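Local atomic coordinates of PHD-type domain-containing protein (Chaetomium thermophilum, PDB entry 6VHF), a protein that binds zinc and, through the RbBP5-interacting domain of Cfp1 that this chain represents, joins the H3K4 methyltransferase complex COMPASS. Residues T16-K19 / L20-I24. Sequence-based numbering, arbitrary orientation.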
# COMPACT_ATOMS: atom_id res chain seq x y z
N THR A 16 4.75 9.51 -13.71
CA THR A 16 3.78 8.59 -13.13
C THR A 16 4.47 7.35 -12.56
O THR A 16 4.15 6.91 -11.45
CB THR A 16 2.76 8.19 -14.19
OG1 THR A 16 2.08 9.37 -14.62
CG2 THR A 16 1.75 7.23 -13.63
N ARG A 17 5.40 6.77 -13.31
CA ARG A 17 6.21 5.69 -12.77
C ARG A 17 6.84 6.10 -11.44
O ARG A 17 6.86 5.33 -10.47
CB ARG A 17 7.28 5.27 -13.78
CG ARG A 17 6.72 4.42 -14.90
CD ARG A 17 7.85 3.78 -15.67
NE ARG A 17 8.56 4.73 -16.51
CZ ARG A 17 9.84 5.06 -16.37
NH1 ARG A 17 10.56 4.50 -15.41
NH2 ARG A 17 10.41 5.91 -17.22
N SER A 18 7.33 7.34 -11.38
CA SER A 18 7.94 7.86 -10.17
C SER A 18 6.95 7.82 -9.02
O SER A 18 7.26 7.31 -7.93
CB SER A 18 8.41 9.29 -10.43
OG SER A 18 9.55 9.58 -9.66
N LYS A 19 5.72 8.32 -9.24
CA LYS A 19 4.70 8.31 -8.19
C LYS A 19 4.34 6.89 -7.79
O LYS A 19 4.14 6.60 -6.60
CB LYS A 19 3.43 9.05 -8.63
CG LYS A 19 3.62 10.48 -9.21
CD LYS A 19 2.31 11.34 -9.13
CE LYS A 19 2.25 12.45 -10.21
NZ LYS A 19 0.84 12.88 -10.54
N LEU A 20 4.26 5.98 -8.77
CA LEU A 20 3.90 4.60 -8.48
C LEU A 20 4.97 3.94 -7.63
O LEU A 20 4.64 3.16 -6.73
CB LEU A 20 3.67 3.82 -9.77
CG LEU A 20 2.47 4.25 -10.62
CD1 LEU A 20 2.56 3.64 -12.03
CD2 LEU A 20 1.18 3.85 -9.94
N SER A 21 6.25 4.23 -7.89
CA SER A 21 7.32 3.65 -7.09
C SER A 21 7.28 4.17 -5.65
O SER A 21 7.50 3.39 -4.70
CB SER A 21 8.68 3.94 -7.72
OG SER A 21 8.73 3.28 -8.96
N GLU A 22 7.01 5.47 -5.48
CA GLU A 22 6.83 6.02 -4.14
C GLU A 22 5.62 5.41 -3.44
O GLU A 22 5.66 5.15 -2.23
CB GLU A 22 6.70 7.54 -4.23
CG GLU A 22 8.02 8.24 -4.60
CD GLU A 22 7.83 9.55 -5.36
OE1 GLU A 22 8.78 9.97 -6.06
OE2 GLU A 22 6.73 10.17 -5.27
N GLN A 23 4.54 5.14 -4.18
CA GLN A 23 3.41 4.46 -3.54
C GLN A 23 3.79 3.05 -3.10
O GLN A 23 3.32 2.57 -2.05
CB GLN A 23 2.21 4.43 -4.49
CG GLN A 23 0.90 3.95 -3.85
CD GLN A 23 0.47 4.77 -2.63
OE1 GLN A 23 0.99 5.85 -2.38
NE2 GLN A 23 -0.47 4.24 -1.85
N ILE A 24 4.62 2.35 -3.88
CA ILE A 24 5.03 1.01 -3.48
C ILE A 24 5.88 1.07 -2.22
O ILE A 24 5.71 0.24 -1.31
CB ILE A 24 5.77 0.31 -4.63
CG1 ILE A 24 4.76 -0.19 -5.68
CG2 ILE A 24 6.62 -0.83 -4.10
CD1 ILE A 24 5.37 -0.72 -6.99
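T16 and L20 lie one turn apart on the long helix 4-46, where four successive i to i+4 backbone hydrogen bonds tie residues 16-19 to residues 20-23. They run from L20 N to T16 O, S21 N to R17 O, E22 N to S18 O and Q23 N to K19 O, with lengths of 2.8 to 3.1 Å. This is the regular alpha-helical pattern, without a break between the two segments.

The closest apolar side-chain contact pairs T16 with L20. The first torsion of T16 turns its methyl to the side L20 occupies, and CG2 meets CD1 of L20 at 4.0 Å, both side chains pointing the same way. L20 CG also rests 3.3 Å from T16 O, because chi1 of -66° folds the branch back over the preceding turn. Both side chains reach L163 of helix 141-177, and L20 also touches L76 of helix 64-77. With an alanine in place of L20, T16 CG2 would probably lose its contact with CD1 and a gap would be likely to open toward L163 and L76.

The polar ends mostly turn to other partners: T16 OG1 hydrogen-bonds to A12 O one turn back, R17 NE forms a salt bridge with E167, and Q23 NE2 hydrogen-bonds to S73 OG. On the exposed side, E22 leans back toward S18, its CD 3.5 Å from S18 O and its OE1 3.7 Å from S18 OG, a loose approach.

The chemistry is thus that of an amphipathic helix within a helical bundle: the isobutyl group of L20, with T16 beside it, packs against the neighbouring helices, R17 and Q23 add polar links to them, and S18 and E22 face solvent.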